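Local coordinates for transcription antitermination protein NusB (Thermotoga maritima, PDB 1TZT), which probably takes part in transcription antitermination of ribosomal RNA operons by binding RNA at the boxA antiterminator sequence, at residues D26-L31 and Y50-K55; R82-L87 and K121-I126; I98-T103 and K137-L142. All blocks are in the same frame, centred on the assembly; numbering follows the deposited sequence.

Contact 1. Residues D26-L31 and Y50-K55; sequences DLEQIL and YIRGIK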
loop_
_atom_site.group_PDB
_atom_site.type_symbol
_atom_site.label_atom_id
_atom_site.label_comp_id
_atom_site.label_asym_id
_atom_site.label_seq_id
_atom_site.Cartn_x
_atom_site.Cartn_y
_atom_site.Cartn_z
ATOM N N ASP A 26 -12.861 -9.260 8.748
ATOM C CA ASP A 26 -12.766 -8.914 7.333
ATOM C C ASP A 26 -12.136 -7.538 7.156
ATOM O O ASP A 26 -12.492 -6.589 7.850
ATOM C CB ASP A 26 -14.149 -8.989 6.677
ATOM C CG ASP A 26 -14.207 -8.271 5.348
ATOM O OD1 ASP A 26 -15.142 -7.452 5.165
ATOM O OD2 ASP A 26 -13.357 -8.455 4.435
ATOM N N LEU A 27 -11.200 -7.453 6.216
ATOM C CA LEU A 27 -10.471 -6.217 5.931
ATOM C C LEU A 27 -11.428 -5.037 5.761
ATOM O O LEU A 27 -11.260 -3.990 6.394
ATOM C CB LEU A 27 -9.631 -6.382 4.656
ATOM C CG LEU A 27 -8.205 -5.840 4.629
ATOM C CD1 LEU A 27 -7.697 -5.811 3.186
ATOM C CD2 LEU A 27 -8.109 -4.473 5.282
ATOM N N GLU A 28 -12.436 -5.224 4.910
ATOM C CA GLU A 28 -13.436 -4.192 4.652
ATOM C C GLU A 28 -14.096 -3.695 5.934
ATOM O O GLU A 28 -14.418 -2.519 6.032
ATOM C CB GLU A 28 -14.497 -4.684 3.657
ATOM C CG GLU A 28 -14.010 -4.709 2.215
ATOM C CD GLU A 28 -15.083 -4.326 1.210
ATOM O OE1 GLU A 28 -15.668 -3.226 1.329
ATOM O OE2 GLU A 28 -15.335 -5.131 0.289
ATOM N N GLN A 29 -14.284 -4.593 6.904
ATOM C CA GLN A 29 -14.889 -4.250 8.197
ATOM C C GLN A 29 -14.041 -3.294 9.015
ATOM O O GLN A 29 -14.547 -2.304 9.540
ATOM C CB GLN A 29 -15.114 -5.505 9.048
ATOM C CG GLN A 29 -16.024 -6.526 8.429
ATOM C CD GLN A 29 -17.457 -6.221 8.711
ATOM O OE1 GLN A 29 -18.044 -5.368 8.053
ATOM N NE2 GLN A 29 -18.027 -6.891 9.706
ATOM N N ILE A 30 -12.760 -3.620 9.141
ATOM C CA ILE A 30 -11.815 -2.787 9.874
ATOM C C ILE A 30 -11.708 -1.426 9.188
ATOM O O ILE A 30 -11.670 -0.386 9.849
ATOM C CB ILE A 30 -10.420 -3.469 9.973
ATOM C CG1 ILE A 30 -10.516 -4.812 10.713
ATOM C CG2 ILE A 30 -9.420 -2.553 10.695
ATOM C CD1 ILE A 30 -9.295 -5.692 10.556
ATOM N N LEU A 31 -11.671 -1.428 7.858
ATOM C CA LEU A 31 -11.637 -0.173 7.114
ATOM C C LEU A 31 -12.791 0.721 7.552
ATOM O O LEU A 31 -12.589 1.880 7.870
ATOM C CB LEU A 31 -11.706 -0.418 5.604
ATOM C CG LEU A 31 -10.994 0.553 4.637
ATOM C CD1 LEU A 31 -11.907 0.883 3.462
ATOM C CD2 LEU A 31 -10.448 1.827 5.257
ATOM N N TYR A 50 -9.447 0.735 -2.782
ATOM C CA TYR A 50 -8.100 0.270 -2.488
ATOM C C TYR A 50 -8.145 -1.061 -1.749
ATOM O O TYR A 50 -7.426 -1.994 -2.092
ATOM C CB TYR A 50 -7.366 1.292 -1.621
ATOM C CG TYR A 50 -6.565 2.341 -2.369
ATOM C CD1 TYR A 50 -7.191 3.252 -3.216
ATOM C CD2 TYR A 50 -5.178 2.450 -2.203
ATOM C CE1 TYR A 50 -6.465 4.242 -3.892
ATOM C CE2 TYR A 50 -4.454 3.409 -2.878
ATOM C CZ TYR A 50 -5.087 4.303 -3.738
ATOM O OH TYR A 50 -4.320 5.278 -4.388
ATOM N N ILE A 51 -9.002 -1.139 -0.738
ATOM C CA ILE A 51 -9.090 -2.336 0.103
ATOM C C ILE A 51 -9.652 -3.521 -0.662
ATOM O O ILE A 51 -9.147 -4.631 -0.527
ATOM C CB ILE A 51 -9.896 -2.040 1.391
ATOM C CG1 ILE A 51 -9.022 -1.310 2.405
ATOM C CG2 ILE A 51 -10.482 -3.319 2.009
ATOM C CD1 ILE A 51 -7.786 -2.042 2.811
ATOM N N ARG A 52 -10.698 -3.288 -1.451
ATOM C CA ARG A 52 -11.294 -4.340 -2.264
ATOM C C ARG A 52 -10.293 -4.845 -3.294
ATOM O O ARG A 52 -10.192 -6.046 -3.523
ATOM C CB ARG A 52 -12.582 -3.834 -2.924
ATOM C CG ARG A 52 -12.983 -4.494 -4.259
ATOM C CD ARG A 52 -13.110 -6.011 -4.259
ATOM N NE ARG A 52 -13.643 -6.522 -3.000
ATOM C CZ ARG A 52 -13.255 -7.642 -2.397
ATOM N NH1 ARG A 52 -13.830 -7.988 -1.251
ATOM N NH2 ARG A 52 -12.307 -8.419 -2.920
ATOM N N GLY A 53 -9.531 -3.927 -3.882
ATOM C CA GLY A 53 -8.545 -4.273 -4.889
ATOM C C GLY A 53 -7.363 -5.022 -4.303
ATOM O O GLY A 53 -6.777 -5.874 -4.962
ATOM N N ILE A 54 -7.026 -4.721 -3.055
ATOM C CA ILE A 54 -5.882 -5.357 -2.399
ATOM C C ILE A 54 -6.263 -6.788 -2.015
ATOM O O ILE A 54 -5.505 -7.727 -2.233
ATOM C CB ILE A 54 -5.448 -4.543 -1.168
ATOM C CG1 ILE A 54 -4.570 -3.368 -1.612
ATOM C CG2 ILE A 54 -4.675 -5.420 -0.180
ATOM C CD1 ILE A 54 -4.301 -2.362 -0.517
ATOM N N LYS A 55 -7.458 -6.937 -1.466
ATOM C CA LYS A 55 -7.991 -8.248 -1.104
ATOM C C LYS A 55 -8.121 -9.168 -2.313
ATOM O O LYS A 55 -7.768 -10.349 -2.247
ATOM C CB LYS A 55 -9.360 -8.084 -0.453
ATOM C CG LYS A 55 -9.860 -9.332 0.250
ATOM C CD LYS A 55 -11.312 -9.184 0.663
ATOM C CE LYS A 55 -11.514 -8.031 1.642
ATOM N NZ LYS A 55 -11.645 -6.719 0.951
#

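Contact 2. Residues R82-L87 and K121-I126; sequences RNVLRL and KFVNGI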
loop_
_atom_site.group_PDB
_atom_site.type_symbol
_atom_site.label_atom_id
_atom_site.label_comp_id
_atom_site.label_asym_id
_atom_site.label_seq_id
_atom_site.Cartn_x
_atom_site.Cartn_y
_atom_site.Cartn_z
ATOM N N ARG A 82 5.854 -4.864 5.165
ATOM C CA ARG A 82 5.091 -5.777 4.308
ATOM C C ARG A 82 3.834 -5.101 3.757
ATOM O O ARG A 82 3.509 -5.198 2.578
ATOM C CB ARG A 82 4.675 -7.029 5.090
ATOM C CG ARG A 82 3.570 -7.886 4.435
ATOM C CD ARG A 82 3.191 -9.144 5.268
ATOM N NE ARG A 82 4.311 -9.550 6.099
ATOM C CZ ARG A 82 4.373 -9.525 7.426
ATOM N NH1 ARG A 82 5.492 -9.906 8.013
ATOM N NH2 ARG A 82 3.344 -9.155 8.169
ATOM N N ASN A 83 3.142 -4.396 4.625
ATOM C CA ASN A 83 1.923 -3.727 4.236
ATOM C C ASN A 83 2.132 -2.446 3.449
ATOM O O ASN A 83 1.285 -2.103 2.615
ATOM C CB ASN A 83 1.017 -3.546 5.444
ATOM C CG ASN A 83 0.462 -4.882 5.929
ATOM O OD1 ASN A 83 0.837 -5.387 6.991
ATOM N ND2 ASN A 83 -0.393 -5.485 5.118
ATOM N N VAL A 84 3.236 -1.742 3.701
ATOM C CA VAL A 84 3.603 -0.617 2.841
ATOM C C VAL A 84 3.867 -1.110 1.404
ATOM O O VAL A 84 3.387 -0.517 0.418
ATOM C CB VAL A 84 4.828 0.149 3.356
ATOM C CG1 VAL A 84 5.290 1.097 2.295
ATOM C CG2 VAL A 84 4.471 0.923 4.606
ATOM N N LEU A 85 4.605 -2.204 1.299
ATOM C CA LEU A 85 4.923 -2.774 0.006
ATOM C C LEU A 85 3.655 -3.232 -0.700
ATOM O O LEU A 85 3.520 -3.019 -1.900
ATOM C CB LEU A 85 5.886 -3.937 0.164
ATOM C CG LEU A 85 7.281 -3.533 0.618
ATOM C CD1 LEU A 85 8.101 -4.735 1.032
ATOM C CD2 LEU A 85 7.975 -2.725 -0.460
ATOM N N ARG A 86 2.703 -3.797 0.037
ATOM C CA ARG A 86 1.468 -4.234 -0.565
ATOM C C ARG A 86 0.633 -3.075 -1.119
ATOM O O ARG A 86 0.161 -3.117 -2.247
ATOM C CB ARG A 86 0.610 -5.024 0.431
ATOM C CG ARG A 86 1.085 -6.437 0.670
ATOM C CD ARG A 86 0.519 -7.016 1.950
ATOM N NE ARG A 86 0.584 -8.480 2.014
ATOM C CZ ARG A 86 0.238 -9.170 3.088
ATOM N NH1 ARG A 86 0.340 -10.496 3.090
ATOM N NH2 ARG A 86 -0.203 -8.545 4.175
ATOM N N LEU A 87 0.435 -2.072 -0.272
ATOM C CA LEU A 87 -0.335 -0.899 -0.618
ATOM C C LEU A 87 0.261 -0.203 -1.851
ATOM O O LEU A 87 -0.468 0.138 -2.784
ATOM C CB LEU A 87 -0.331 0.077 0.570
ATOM C CG LEU A 87 -1.575 0.943 0.730
ATOM C CD1 LEU A 87 -1.352 1.917 1.879
ATOM C CD2 LEU A 87 -1.967 1.669 -0.516
ATOM N N LYS A 121 14.450 3.413 3.221
ATOM C CA LYS A 121 15.351 2.985 2.152
ATOM C C LYS A 121 15.015 1.589 1.632
ATOM O O LYS A 121 15.140 1.309 0.439
ATOM C CB LYS A 121 16.817 3.044 2.618
ATOM C CG LYS A 121 17.803 2.369 1.646
ATOM C CD LYS A 121 19.202 2.976 1.620
ATOM C CE LYS A 121 19.778 2.860 0.212
ATOM N NZ LYS A 121 19.002 3.652 -0.799
ATOM N N PHE A 122 14.575 0.722 2.535
ATOM C CA PHE A 122 14.248 -0.646 2.204
ATOM C C PHE A 122 13.119 -0.665 1.180
ATOM O O PHE A 122 13.237 -1.243 0.093
ATOM C CB PHE A 122 13.827 -1.371 3.478
ATOM C CG PHE A 122 13.444 -2.789 3.267
ATOM C CD1 PHE A 122 14.389 -3.719 2.863
ATOM C CD2 PHE A 122 12.127 -3.199 3.457
ATOM C CE1 PHE A 122 14.017 -5.058 2.663
ATOM C CE2 PHE A 122 11.755 -4.522 3.254
ATOM C CZ PHE A 122 12.704 -5.450 2.863
ATOM N N VAL A 123 12.013 -0.024 1.518
ATOM C CA VAL A 123 10.857 -0.046 0.608
ATOM C C VAL A 123 11.145 0.744 -0.666
ATOM O O VAL A 123 10.664 0.384 -1.723
ATOM C CB VAL A 123 9.547 0.455 1.255
ATOM C CG1 VAL A 123 9.099 -0.466 2.405
ATOM C CG2 VAL A 123 9.690 1.858 1.708
ATOM N N ASN A 124 11.972 1.783 -0.576
ATOM C CA ASN A 124 12.349 2.567 -1.761
ATOM C C ASN A 124 13.014 1.661 -2.788
ATOM O O ASN A 124 12.661 1.667 -3.954
ATOM C CB ASN A 124 13.301 3.700 -1.365
ATOM C CG ASN A 124 13.553 4.717 -2.495
ATOM O OD1 ASN A 124 13.086 4.562 -3.633
ATOM N ND2 ASN A 124 14.323 5.774 -2.166
ATOM N N GLY A 125 13.975 0.863 -2.327
ATOM C CA GLY A 125 14.720 -0.015 -3.218
ATOM C C GLY A 125 13.858 -1.039 -3.927
ATOM O O GLY A 125 13.993 -1.249 -5.139
ATOM N N ILE A 126 12.973 -1.683 -3.168
ATOM C CA ILE A 126 12.083 -2.701 -3.712
ATOM C C ILE A 126 11.074 -2.091 -4.678
ATOM O O ILE A 126 10.863 -2.599 -5.761
ATOM C CB ILE A 126 11.352 -3.447 -2.573
ATOM C CG1 ILE A 126 12.383 -4.198 -1.727
ATOM C CG2 ILE A 126 10.304 -4.404 -3.127
ATOM C CD1 ILE A 126 11.902 -4.625 -0.392
#

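Contact 3. Residues I98-T103 and K137-L142; sequences IPIEVT and KEKFEL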
loop_
_atom_site.group_PDB
_atom_site.type_symbol
_atom_site.label_atom_id
_atom_site.label_comp_id
_atom_site.label_asym_id
_atom_site.label_seq_id
_atom_site.Cartn_x
_atom_site.Cartn_y
_atom_site.Cartn_z
ATOM N N ILE A 98 -1.955 8.108 -10.760
ATOM C CA ILE A 98 -0.893 8.467 -9.817
ATOM C C ILE A 98 0.490 8.178 -10.392
ATOM O O ILE A 98 0.777 7.031 -10.764
ATOM C CB ILE A 98 -1.082 7.746 -8.488
ATOM C CG1 ILE A 98 -2.535 7.897 -7.980
ATOM C CG2 ILE A 98 -0.071 8.273 -7.461
ATOM C CD1 ILE A 98 -2.787 7.144 -6.747
ATOM N N PRO A 99 1.320 9.199 -10.532
ATOM C CA PRO A 99 2.685 8.980 -10.997
ATOM C C PRO A 99 3.456 8.019 -10.097
ATOM O O PRO A 99 3.230 7.941 -8.889
ATOM C CB PRO A 99 3.334 10.361 -10.973
ATOM C CG PRO A 99 2.239 11.337 -10.679
ATOM C CD PRO A 99 1.014 10.633 -10.385
ATOM N N ILE A 100 4.392 7.298 -10.713
ATOM C CA ILE A 100 5.205 6.353 -9.992
ATOM C C ILE A 100 5.910 6.991 -8.793
ATOM O O ILE A 100 5.963 6.386 -7.712
ATOM C CB ILE A 100 6.269 5.731 -10.956
ATOM C CG1 ILE A 100 5.575 4.829 -11.964
ATOM C CG2 ILE A 100 7.280 4.932 -10.176
ATOM C CD1 ILE A 100 6.424 4.426 -13.145
ATOM N N GLU A 101 6.489 8.172 -9.017
ATOM C CA GLU A 101 7.297 8.835 -8.020
ATOM C C GLU A 101 6.457 9.215 -6.823
ATOM O O GLU A 101 6.960 9.242 -5.682
ATOM C CB GLU A 101 7.986 10.087 -8.572
ATOM C CG GLU A 101 8.719 9.866 -9.857
ATOM C CD GLU A 101 7.803 9.915 -11.050
ATOM O OE1 GLU A 101 8.019 9.126 -11.974
ATOM O OE2 GLU A 101 6.891 10.754 -11.058
ATOM N N VAL A 102 5.184 9.520 -7.054
ATOM C CA VAL A 102 4.311 9.918 -5.957
ATOM C C VAL A 102 3.975 8.696 -5.098
ATOM O O VAL A 102 4.110 8.715 -3.880
ATOM C CB VAL A 102 3.037 10.605 -6.472
ATOM C CG1 VAL A 102 2.043 10.828 -5.356
ATOM C CG2 VAL A 102 3.384 11.945 -7.111
ATOM N N THR A 103 3.636 7.588 -5.742
ATOM C CA THR A 103 3.341 6.373 -5.017
ATOM C C THR A 103 4.533 5.990 -4.152
ATOM O O THR A 103 4.375 5.692 -2.996
ATOM C CB THR A 103 2.997 5.222 -5.943
ATOM O OG1 THR A 103 1.764 5.465 -6.619
ATOM C CG2 THR A 103 2.740 3.969 -5.178
ATOM N N LYS A 137 2.417 0.612 -18.738
ATOM C CA LYS A 137 3.215 1.426 -19.647
ATOM C C LYS A 137 2.763 2.884 -19.749
ATOM O O LYS A 137 3.583 3.775 -19.910
ATOM C CB LYS A 137 3.230 0.792 -21.045
ATOM C CG LYS A 137 3.906 -0.593 -21.191
ATOM C CD LYS A 137 4.573 -1.197 -19.937
ATOM C CE LYS A 137 5.926 -0.585 -19.609
ATOM N NZ LYS A 137 6.313 -0.939 -18.221
ATOM N N GLU A 138 1.463 3.122 -19.655
ATOM C CA GLU A 138 0.932 4.473 -19.763
ATOM C C GLU A 138 1.395 5.374 -18.623
ATOM O O GLU A 138 1.432 6.604 -18.785
ATOM C CB GLU A 138 -0.606 4.473 -19.843
ATOM C CG GLU A 138 -1.346 3.983 -18.604
ATOM C CD GLU A 138 -1.694 2.497 -18.623
ATOM O OE1 GLU A 138 -2.501 2.094 -17.768
ATOM O OE2 GLU A 138 -1.164 1.714 -19.456
ATOM N N LYS A 139 1.743 4.777 -17.474
ATOM C CA LYS A 139 2.224 5.576 -16.339
ATOM C C LYS A 139 3.535 6.280 -16.596
ATOM O O LYS A 139 3.855 7.267 -15.948
ATOM C CB LYS A 139 2.358 4.747 -15.050
ATOM C CG LYS A 139 1.104 4.698 -14.283
ATOM C CD LYS A 139 1.270 4.263 -12.823
ATOM C CE LYS A 139 -0.098 4.275 -12.175
ATOM N NZ LYS A 139 -0.092 3.680 -10.832
ATOM N N PHE A 140 4.299 5.777 -17.548
ATOM C CA PHE A 140 5.581 6.374 -17.836
ATOM C C PHE A 140 5.454 7.720 -18.557
ATOM O O PHE A 140 6.458 8.380 -18.824
ATOM C CB PHE A 140 6.454 5.361 -18.592
ATOM C CG PHE A 140 6.878 4.221 -17.727
ATOM C CD1 PHE A 140 6.075 3.110 -17.583
ATOM C CD2 PHE A 140 8.028 4.301 -16.974
ATOM C CE1 PHE A 140 6.432 2.083 -16.730
ATOM C CE2 PHE A 140 8.381 3.271 -16.115
ATOM C CZ PHE A 140 7.583 2.171 -15.996
ATOM N N GLU A 141 4.228 8.171 -18.815
ATOM C CA GLU A 141 3.997 9.504 -19.350
ATOM C C GLU A 141 3.868 10.559 -18.237
ATOM O O GLU A 141 4.010 11.743 -18.511
ATOM C CB GLU A 141 2.707 9.536 -20.149
ATOM C CG GLU A 141 2.841 8.861 -21.491
ATOM C CD GLU A 141 3.750 9.637 -22.420
ATOM O OE1 GLU A 141 3.570 10.853 -22.509
ATOM O OE2 GLU A 141 4.660 9.054 -23.048
ATOM N N LEU A 142 3.546 10.109 -17.026
ATOM C CA LEU A 142 3.136 10.988 -15.928
ATOM C C LEU A 142 4.313 11.627 -15.192
ATOM O O LEU A 142 5.453 11.176 -15.262
ATOM C CB LEU A 142 2.268 10.234 -14.924
ATOM C CG LEU A 142 1.024 9.480 -15.383
ATOM C CD1 LEU A 142 0.181 8.962 -14.229
ATOM C CD2 LEU A 142 0.170 10.319 -16.301
ATOM O OXT LEU A 142 4.068 12.598 -14.479
HETATM O O HOH W 1 1.642 4.922 -9.309
HETATM O O HOH W 2 4.830 7.830 -13.455
HETATM O O HOH W 3 5.773 13.065 -12.309
#

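Contact 1. Residues D26-L31 and Y50-K55
Ile51 pushes its side chain between Leu27 and Leu31, and this trio is the apolar core of an antiparallel helix pair in the all-helical NusB fold. The short segments 27-31 and 50-55 run at 159° to each other, their axes 10.0 Å apart, and the CA atoms come nearest at Glu28 and Ile51, 6.6 Å apart.

Ile51 can be traced from CB to its tip. Its CB lies 4.1 Å from Leu31 CD1, and there the chain forks. CG1, beside the backbone N (chi1 -79°), turns to Leu31 and meets CG of that leucine at 3.5 Å, the two side chains running antiparallel alongside one another. CG2 takes the other branch, in contact with both CG of Glu28, at 3.8 Å, and CD1 of Leu27. At the tip, CD1 bears on both methyls of Leu27; its 3.5 Å distance to Leu27 CD2 is tighter than ordinary carbon contact, so the packing here is close. Leu27 also touches Ala15 of helix 5-19.

The polar margin is looser. Asp26 is the N-cap of helix 27-34, its OD2 accepting a weak bond from Glu28 N. Lys55 bends at its last two torsions, which brings CE to 3.4 Å from Asp26 OD2 and packs it against Leu27 CB, while NZ sits by the aliphatic CG of Glu28. Its ammonium is near both carboxylates but beyond salt-bridge distance of either, so its attraction to them is probably diffuse. The salt bridge belongs to Arg52: Glu28 OE2 lies at the guanidinium edge, 3.6 Å from Arg52 NH1, with the carboxylate and guanidinium planes turned 65° apart.

Contact 2. Residues R82-L87 and K121-I126
This is a helix-helix interface inside the all-helical NusB fold, where Leu85 of helix 79-94 packs against Val123 and Ile126 of helix 119-134. The short segments run roughly the same way, 33° apart, with 10.4 Å between their axes, and the backbones come nearest at Leu85 and Val123. The meeting is wholly apolar.

Leu85 carries most of it. CG lies beside the backbone N (chi1 -69°), and from there the two methyls divide the work. CD2 is held between two branched residues one turn apart on the partner: Val123 CG1 is 3.8 Å from Leu85 CD2, and Ile126 CG2 is 3.9 Å from the same methyl. The side chains of Leu85 and Ile126 lie nearly perpendicular. The other leucine methyl, Leu85 CD1, is 4.1 Å from Ile126 CD1 at the far end of the isoleucine. CD1 comes obliquely to the Phe122 ring as well, a lighter touch.

Val123 reaches over with one branch. Its CG1, beside the backbone N at a chi1 of -64°, serves Leu85 and also meets CG1 of Val84 at 4.1 Å, where the two valines cross nearly perpendicularly. On its own helix, Ile126 places CD1 over one face of the Phe122 ring, offset toward the rim, which ties the aromatic group to the residue one turn further on.

Other helices close around this pair. Helix 100-114 covers one flank through Ala107 and Ile110 on Val84 and Ala111 on Val123, while Phe13 of helix 5-19 also reaches Val84. Ile65 of helix 58-66 packs on Leu85, and Leu77, from the loop that precedes helix 79-94, touches both Leu85 and Phe122.

Contact 3. Residues I98-T103 and K137-L142
Lys139 enters this contact as an extended chain, its CE 3.2 Å from the carbonyl O of Ile98, and joins the C-terminal 3-10 turn to the start of helix 100-114. The inner part is compact. Lys139 NZ donates to the carbonyls of Leu92 and Glu95, and to a water at 2.6 Å from NZ; that water in turn donates to Ile98 O and Thr103 OG1, so one molecule connects three groups. Thr103 OG1 is also hydrogen-bonded to Glu91.

The Phe140 ring is exposed, yet its contact is close: Ile100 CD1 sits over one face, a CH-pi contact 4.0 Å from the centroid and 22° off the ring normal. Nearby, a second water bridges Ile100 N, at 2.8 Å, to Lys139 O.

The solvent side is looser. Leu142 turns CD1 toward the Ile98-Pro99 peptide, and its CB packs on Pro99 CB. Glu101 OE2 and the terminal OXT of Leu142 do not touch; a third water donates to both, 2.8 Å from Leu142 OXT.

Two like charges thus share a water that probably softens their repulsion, whereas the lysine ammonium is surrounded by carbonyl oxygens and water, which would be expected to favour its charged form.

Overall arrangement
Contact 1 comes first along the chain and is complete before the others begin; contacts 2 and 3 alternate their segments, with helices 79-94, 100-114 and 119-134 following one another. Contacts 1 and 2 lie on opposite sides of the chain's centre, their centres about 19 Å apart, yet they meet through helix 41-56: Tyr50 and Ile54 pack on Leu87. Tyr50 also reaches Ile98 of contact 3, whose centre is about 24 Å from that of contact 1. Contacts 2 and 3, about 17 Å apart between centres, do not touch. Contact 1 thus belongs to the earlier helices and contacts 2 and 3 to the later ones, and helix 41-56 joins the two groups through these residues.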